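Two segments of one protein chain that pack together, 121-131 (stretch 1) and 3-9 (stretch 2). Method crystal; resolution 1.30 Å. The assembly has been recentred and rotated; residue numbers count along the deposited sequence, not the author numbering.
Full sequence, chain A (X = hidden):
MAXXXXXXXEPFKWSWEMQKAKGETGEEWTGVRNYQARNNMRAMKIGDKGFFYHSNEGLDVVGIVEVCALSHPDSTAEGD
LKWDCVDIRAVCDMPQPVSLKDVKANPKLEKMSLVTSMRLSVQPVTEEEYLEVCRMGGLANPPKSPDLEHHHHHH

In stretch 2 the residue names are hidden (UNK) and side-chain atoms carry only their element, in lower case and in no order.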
# COMPACT_ATOMS: atom_id res chain seq x y z
N SER A 121 5.26 -5.80 5.27
CA SER A 121 4.68 -5.76 3.93
C SER A 121 3.52 -4.78 3.77
O SER A 121 3.17 -4.40 2.65
CB SER A 121 4.23 -7.16 3.49
OG SER A 121 3.08 -7.57 4.21
N VAL A 122 2.91 -4.40 4.89
CA VAL A 122 1.80 -3.44 4.89
C VAL A 122 2.21 -2.44 5.97
O VAL A 122 2.35 -2.80 7.15
CB VAL A 122 0.47 -4.12 5.25
CG1 VAL A 122 -0.65 -3.10 5.18
CG2 VAL A 122 0.21 -5.26 4.28
N GLN A 123 2.40 -1.20 5.56
CA GLN A 123 2.93 -0.17 6.45
C GLN A 123 2.16 1.13 6.56
O GLN A 123 1.37 1.48 5.69
CB GLN A 123 4.35 0.19 6.00
CG GLN A 123 5.23 -0.98 5.61
CD GLN A 123 6.52 -0.56 4.92
OE1 GLN A 123 7.46 -1.34 4.80
NE2 GLN A 123 6.56 0.69 4.43
N PRO A 124 2.39 1.87 7.65
CA PRO A 124 1.72 3.15 7.80
C PRO A 124 2.56 4.16 7.01
O PRO A 124 3.75 3.93 6.75
CB PRO A 124 1.78 3.41 9.31
CG PRO A 124 3.06 2.77 9.70
CD PRO A 124 3.07 1.47 8.90
N VAL A 125 1.93 5.26 6.63
CA VAL A 125 2.59 6.34 5.91
C VAL A 125 2.00 7.60 6.52
O VAL A 125 0.78 7.73 6.58
CB VAL A 125 2.25 6.31 4.39
CG1 VAL A 125 2.85 7.52 3.69
CG2 VAL A 125 2.77 5.03 3.75
N THR A 126 2.84 8.51 7.02
CA THR A 126 2.30 9.73 7.60
C THR A 126 1.71 10.57 6.48
O THR A 126 2.05 10.38 5.30
CB THR A 126 3.38 10.56 8.31
OG1 THR A 126 4.27 11.12 7.34
CG2 THR A 126 4.15 9.70 9.30
N GLU A 127 0.82 11.50 6.83
CA GLU A 127 0.21 12.35 5.82
C GLU A 127 1.28 13.13 5.05
O GLU A 127 1.22 13.25 3.83
CB GLU A 127 -0.77 13.33 6.47
CG GLU A 127 -1.59 14.14 5.48
CD GLU A 127 -2.63 15.03 6.15
OE1 GLU A 127 -3.38 15.72 5.43
OE2 GLU A 127 -2.68 15.05 7.40
N GLU A 128 2.27 13.65 5.77
CA GLU A 128 3.35 14.40 5.14
C GLU A 128 4.18 13.51 4.22
O GLU A 128 4.60 13.95 3.15
CB GLU A 128 4.24 15.05 6.20
CG GLU A 128 3.69 16.37 6.71
CD GLU A 128 3.83 17.48 5.68
OE1 GLU A 128 4.89 18.14 5.65
OE2 GLU A 128 2.89 17.66 4.88
N GLU A 129 4.42 12.27 4.62
CA GLU A 129 5.18 11.35 3.78
C GLU A 129 4.38 11.05 2.52
O GLU A 129 4.93 11.01 1.41
CB GLU A 129 5.47 10.05 4.54
CG GLU A 129 6.58 10.18 5.58
CD GLU A 129 6.58 9.07 6.61
OE1 GLU A 129 7.45 9.10 7.50
OE2 GLU A 129 5.72 8.17 6.54
N TYR A 130 3.08 10.86 2.68
CA TYR A 130 2.21 10.57 1.55
C TYR A 130 2.21 11.74 0.55
O TYR A 130 2.37 11.54 -0.65
CB TYR A 130 0.79 10.29 2.04
CG TYR A 130 -0.23 10.08 0.95
CD1 TYR A 130 -1.10 11.11 0.57
CD2 TYR A 130 -0.36 8.84 0.30
CE1 TYR A 130 -2.08 10.91 -0.40
CE2 TYR A 130 -1.33 8.64 -0.68
CZ TYR A 130 -2.18 9.68 -1.02
OH TYR A 130 -3.15 9.48 -1.98
N LEU A 131 2.03 12.95 1.06
CA LEU A 131 2.01 14.12 0.19
C LEU A 131 3.34 14.34 -0.52
O LEU A 131 3.37 14.74 -1.68
CB LEU A 131 1.62 15.36 0.98
CG LEU A 131 0.18 15.36 1.51
CD1 LEU A 131 -0.03 16.53 2.46
CD2 LEU A 131 -0.81 15.42 0.36
N UNK A 3 -5.70 8.47 7.75
CA UNK A 3 -4.61 7.50 7.72
C UNK A 3 -4.24 7.06 6.31
O UNK A 3 -5.12 6.83 5.47
n UNK A 3 -6.28 6.07 10.59
c UNK A 3 -5.23 6.64 10.02
c UNK A 3 -4.97 6.28 8.57
o UNK A 3 -4.48 7.40 10.62
N UNK A 4 -2.94 6.96 6.07
CA UNK A 4 -2.39 6.55 4.78
C UNK A 4 -1.53 5.31 4.97
O UNK A 4 -0.98 5.09 6.05
c UNK A 4 -3.68 10.88 4.42
c UNK A 4 -3.12 8.90 2.56
c UNK A 4 -1.59 7.70 4.16
c UNK A 4 -2.48 8.86 3.80
c UNK A 4 -2.77 9.86 4.72
c UNK A 4 -4.02 9.91 2.25
o UNK A 4 -5.22 11.87 2.87
c UNK A 4 -4.30 10.89 3.18
N UNK A 5 -1.41 4.51 3.91
CA UNK A 5 -0.69 3.25 4.01
C UNK A 5 0.17 2.92 2.79
O UNK A 5 0.17 3.65 1.80
c UNK A 5 -1.67 1.69 7.45
c UNK A 5 -3.09 2.12 9.38
c UNK A 5 -2.66 2.24 6.62
c UNK A 5 -2.76 2.45 5.22
c UNK A 5 -1.89 1.63 8.82
c UNK A 5 -3.98 3.04 5.01
c UNK A 5 -3.85 2.72 7.22
c UNK A 5 -4.08 2.66 8.60
c UNK A 5 -1.72 2.13 4.20
n UNK A 5 -4.65 3.20 6.21
N UNK A 6 0.91 1.82 2.89
CA UNK A 6 1.73 1.34 1.79
C UNK A 6 1.66 -0.19 1.78
O UNK A 6 1.75 -0.83 2.82
c UNK A 6 4.79 0.02 1.16
c UNK A 6 5.20 2.40 0.49
c UNK A 6 3.19 1.80 1.91
c UNK A 6 4.14 1.34 0.78
N UNK A 7 1.48 -0.74 0.58
CA UNK A 7 1.37 -2.19 0.39
C UNK A 7 2.48 -2.65 -0.54
O UNK A 7 2.60 -2.15 -1.67
c UNK A 7 0.02 -2.56 -0.25
c UNK A 7 -2.56 0.05 0.75
c UNK A 7 -3.09 -2.00 1.88
c UNK A 7 -2.00 -2.62 1.26
c UNK A 7 -1.47 -0.57 0.14
o UNK A 7 -4.40 -0.02 2.25
c UNK A 7 -3.36 -0.66 1.62
c UNK A 7 -1.18 -1.91 0.39
N UNK A 8 3.30 -3.58 -0.08
CA UNK A 8 4.36 -4.12 -0.91
C UNK A 8 3.80 -5.29 -1.72
O UNK A 8 3.06 -6.13 -1.19
c UNK A 8 6.27 -3.55 0.71
c UNK A 8 7.54 -4.12 1.32
c UNK A 8 8.40 -3.04 1.96
n UNK A 8 9.69 -3.60 2.48
c UNK A 8 5.52 -4.63 -0.05
N UNK A 9 4.14 -5.35 -3.00
CA UNK A 9 3.67 -6.43 -3.86
C UNK A 9 4.79 -6.75 -4.85
O UNK A 9 5.32 -5.84 -5.49
c UNK A 9 2.41 -6.00 -4.60
o UNK A 9 1.78 -7.09 -5.26
O HOH W 1 -1.27 7.84 8.27
O HOH W 2 -5.58 13.89 4.61
O HOH W 3 1.78 -6.47 1.18

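Position 3 carries four side-chain atoms: two carbons in sequence, the second bonded to one oxygen and one nitrogen. That is a terminal carboxamide on a single methylene, which identifies N3. Its CA-to-CB bond points away from stretch 1, and N3 CB lies 6.3 Å from V125 O.

Position 4 has one carbon followed by a six-carbon ring bearing an oxygen, eight side-chain atoms in all. The ring lies against Y130 and near E127, and the oxygen sits para to the attachment carbon, so the residue is Y4. Its ring stacks face to face on that of Y130, with centroids 4.2 Å apart, planes at 25°, and Y130 CE1 to Y4 CE1 at 3.4 Å. Nearer the backbone, V125 CB lies 4.1 Å from Y4 CB.

Position 5 shows ten side-chain atoms: one carbon, then fused five- and six-membered rings holding eight carbons and one nitrogen. The rings lean past P124. An indole is unique to tryptophan, hence W5. P124 CB is 4.1 Å from W5 CZ3, although the CA-to-CB bonds of this pair diverge. The backbone contributes a CA-H...O contact, W5 CA to Q123 O at 3.2 Å.

Position 6 has four carbons, forked at the second, and no heteroatom; its CB packs 3.7 Å from V125 CG2. A fork at the second side-chain carbon gives L6, whereas isoleucine would fork at the first. The side chain lies on the same sheet face as Q123 and Y4. The backbone pairs with Q123 in both directions: Q123 N donates to L6 O at 2.8 Å and 170°, and L6 N donates to Q123 O at 2.9 Å and 142°.

Position 7 repeats the pattern of one carbon and an oxygen-bearing six-carbon ring, here beside V122, so it is Y7. Its side chain shares a sheet face with V122, whose CG1 lies 4.2 Å from Y7 CD2. The two residues form a non-hydrogen-bonded pair, with CA atoms 4.7 Å apart.

Position 8 is an unbranched row of four carbons ending in nitrogen, its backbone meeting S121: the signature of K8. Its CA-to-CB bond points toward stretch 1, and the chain is extended, with chi2 to chi4 all t. K8 N donates to S121 O at 2.9 Å and 172°, and a water donates to both S121 O (2.9 Å) and K8 O (2.7 Å).

Position 9 has one carbon and one oxygen, which defines S9; S9 CB lies 7.5 Å from S121 O.

The contact is an antiparallel strand pairing, the axes at 149° and 4.3 Å at closest approach. The Q123/L6 pair and the K8-to-S121 bond set the register; V125 N also donates to Y4 O at 3.0 Å. Within stretch 1, T126 OG1 caps the helix, accepting from E129 N at 3.0 Å. From that helix Y130 and E127 reach stretch 2: Y130 supplies the stacking ring, and a water donating to E127 OE1 at 3.0 Å also bonds Y4 OH at 2.7 Å. Altogether 679 Å² is buried.

Stretch 2 (3-9) NYWLYKS
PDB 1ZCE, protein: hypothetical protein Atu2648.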